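Local coordinates for uncharacterized protein lp_0118 (PDB 3K2Y), which is uncharacterised but, as a HIRAN-domain protein, probably binds nucleic acid, perhaps DNA ends as the HIRAN domain of HLTF does, at residues N48-W53 with G61-Y66. Sequence-based numbering, arbitrary orientation.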
loop_
_atom_site.group_PDB
_atom_site.type_symbol
_atom_site.label_atom_id
_atom_site.label_comp_id
_atom_site.label_asym_id
_atom_site.label_seq_id
_atom_site.Cartn_x
_atom_site.Cartn_y
_atom_site.Cartn_z
ATOM N N ASN A 48 -6.647 -7.148 0.123
ATOM C CA ASN A 48 -6.806 -7.949 1.336
ATOM C C ASN A 48 -6.144 -7.279 2.527
ATOM O O ASN A 48 -6.127 -7.825 3.634
ATOM C CB ASN A 48 -6.200 -9.338 1.140
ATOM C CG ASN A 48 -7.116 -10.267 0.374
ATOM O OD1 ASN A 48 -6.705 -10.885 -0.600
ATOM N ND2 ASN A 48 -8.364 -10.376 0.817
ATOM N N ALA A 49 -5.610 -6.087 2.278
ATOM C CA ALA A 49 -4.921 -5.292 3.283
ATOM C C ALA A 49 -5.673 -5.143 4.597
ATOM O O ALA A 49 -6.906 -5.062 4.630
ATOM C CB ALA A 49 -4.609 -3.909 2.721
ATOM N N ILE A 50 -4.897 -5.111 5.676
ATOM C CA ILE A 50 -5.405 -4.940 7.026
ATOM C C ILE A 50 -4.352 -4.165 7.805
ATOM O O ILE A 50 -3.309 -4.718 8.169
ATOM C CB ILE A 50 -5.620 -6.280 7.757
ATOM C CG1 ILE A 50 -6.638 -7.141 7.018
ATOM C CG2 ILE A 50 -6.120 -6.013 9.168
ATOM C CD1 ILE A 50 -6.757 -8.538 7.603
ATOM N N SER A 51 -4.618 -2.884 8.044
ATOM C CA SER A 51 -3.690 -2.056 8.797
ATOM C C SER A 51 -3.877 -2.281 10.294
ATOM O O SER A 51 -4.964 -2.641 10.756
ATOM C CB SER A 51 -3.878 -0.571 8.450
ATOM O OG SER A 51 -5.239 -0.174 8.486
ATOM N N VAL A 52 -2.799 -2.087 11.043
ATOM C CA VAL A 52 -2.816 -2.268 12.485
ATOM C C VAL A 52 -2.686 -0.905 13.161
ATOM O O VAL A 52 -2.015 -0.006 12.642
ATOM C CB VAL A 52 -1.661 -3.192 12.930
ATOM C CG1 VAL A 52 -1.770 -3.495 14.423
ATOM C CG2 VAL A 52 -1.694 -4.480 12.110
ATOM N N TRP A 53 -3.339 -0.745 14.307
ATOM C CA TRP A 53 -3.302 0.522 15.021
ATOM C C TRP A 53 -3.259 0.364 16.536
ATOM O O TRP A 53 -3.611 -0.685 17.078
ATOM C CB TRP A 53 -4.521 1.367 14.649
ATOM C CG TRP A 53 -4.721 1.553 13.179
ATOM C CD1 TRP A 53 -5.116 0.606 12.277
ATOM C CD2 TRP A 53 -4.559 2.767 12.440
ATOM N NE1 TRP A 53 -5.213 1.155 11.024
ATOM C CE2 TRP A 53 -4.876 2.480 11.091
ATOM C CE3 TRP A 53 -4.176 4.072 12.784
ATOM C CZ2 TRP A 53 -4.825 3.451 10.086
ATOM C CZ3 TRP A 53 -4.124 5.040 11.784
ATOM C CH2 TRP A 53 -4.447 4.723 10.450
ATOM N N GLY A 61 1.289 -0.257 11.009
ATOM C CA GLY A 61 1.665 -0.922 9.775
ATOM C C GLY A 61 0.555 -1.780 9.203
ATOM O O GLY A 61 -0.614 -1.403 9.246
ATOM N N TYR A 62 0.925 -2.938 8.660
ATOM C CA TYR A 62 -0.037 -3.860 8.066
ATOM C C TYR A 62 0.259 -5.301 8.426
ATOM O O TYR A 62 1.371 -5.631 8.835
ATOM C CB TYR A 62 -0.017 -3.755 6.539
ATOM C CG TYR A 62 -0.629 -2.495 5.997
ATOM C CD1 TYR A 62 0.092 -1.305 5.951
ATOM C CD2 TYR A 62 -1.951 -2.484 5.561
ATOM C CE1 TYR A 62 -0.492 -0.131 5.487
ATOM C CE2 TYR A 62 -2.543 -1.321 5.100
ATOM C CZ TYR A 62 -1.812 -0.148 5.067
ATOM O OH TYR A 62 -2.421 1.008 4.645
ATOM N N ILE A 63 -0.748 -6.159 8.269
ATOM C CA ILE A 63 -0.570 -7.587 8.518
ATOM C C ILE A 63 0.197 -8.037 7.279
ATOM O O ILE A 63 -0.187 -7.685 6.165
ATOM C CB ILE A 63 -1.919 -8.355 8.537
ATOM C CG1 ILE A 63 -2.849 -7.795 9.621
ATOM C CG2 ILE A 63 -1.663 -9.845 8.746
ATOM C CD1 ILE A 63 -2.455 -8.151 11.032
ATOM N N ALA A 64 1.272 -8.799 7.463
ATOM C CA ALA A 64 2.073 -9.283 6.339
ATOM C C ALA A 64 1.192 -9.889 5.248
ATOM O O ALA A 64 0.234 -10.608 5.539
ATOM C CB ALA A 64 3.083 -10.304 6.826
ATOM N N ARG A 65 1.529 -9.593 3.995
ATOM C CA ARG A 65 0.781 -10.072 2.830
ATOM C C ARG A 65 0.602 -11.589 2.755
ATOM O O ARG A 65 -0.396 -12.073 2.215
ATOM C CB ARG A 65 1.444 -9.566 1.544
ATOM C CG ARG A 65 0.769 -10.028 0.260
ATOM C CD ARG A 65 1.402 -9.381 -0.961
ATOM N NE ARG A 65 1.133 -7.945 -1.023
ATOM C CZ ARG A 65 1.685 -7.115 -1.904
ATOM N NH1 ARG A 65 2.546 -7.571 -2.805
ATOM N NH2 ARG A 65 1.377 -5.826 -1.884
ATOM N N TYR A 66 1.562 -12.337 3.292
ATOM C CA TYR A 66 1.475 -13.796 3.276
ATOM C C TYR A 66 0.651 -14.331 4.456
ATOM O O TYR A 66 0.673 -15.528 4.743
ATOM C CB TYR A 66 2.882 -14.404 3.291
ATOM C CG TYR A 66 3.707 -13.990 4.482
ATOM C CD1 TYR A 66 3.691 -14.734 5.660
ATOM C CD2 TYR A 66 4.471 -12.824 4.447
ATOM C CE1 TYR A 66 4.415 -14.325 6.778
ATOM C CE2 TYR A 66 5.196 -12.404 5.557
ATOM C CZ TYR A 66 5.163 -13.157 6.718
ATOM O OH TYR A 66 5.873 -12.733 7.817
HETATM O O HOH W 1 -2.259 -6.320 5.102
#
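The antiparallel β hairpin of strands 50-53 and 59-63, part of the closed β barrel of the HIRAN domain, brings S51 opposite Y62 as a non-hydrogen-bonded pair, CA to CA 4.1 Å. Backbone bonds flank this pair: I63 N donates to I50 O at 2.9 Å, almost straight out from the carbonyl (C=O...N 165°), whereas V52 N reaches G61 O at 2.9 Å from well above the carbonyl plane. Where the strands part, a water takes over, accepting from I50 N and donating to I63 O. G61 has backbone angles at which a CB would press on the preceding carbonyl oxygen, a strain that a residue without CB avoids.

With CG anti to its own carbonyl carbon (chi1 -72°), the Y62 ring lies across strand 50-53. S51 CB sits over one face of the Y62 ring, 4.0 Å from its centroid and offset toward the rim, in a CH-π contact; A49 CB meets Y62 CE2 obliquely at 4.1 Å. The phenol oxygen bonds to K59 NZ and E40 OE1, while E40 OE2 binds S51 OG, which lies close to the indole plane of W53 and also accepts a hydrogen bond from W53 NE1 (2.9 Å). A leucine in place of Y62 would probably cost S51 CB its aromatic face and leave K59 NZ and E40 OE1 without the hydroxyl they share.

Away from the Y62 ring, I63 CG1 lies against I50 CB at 3.7 Å, and I63 CD1 meets V52 CG2, these two side chains crossing at about a right angle. Helix 68-76 packs on I50 and I63, V13 and V35 on V52. Y62 also packs on Y45 of the second subunit. The arrangement is that of an antiparallel β hairpin whose two strands are neighbours in a closed six-stranded barrel.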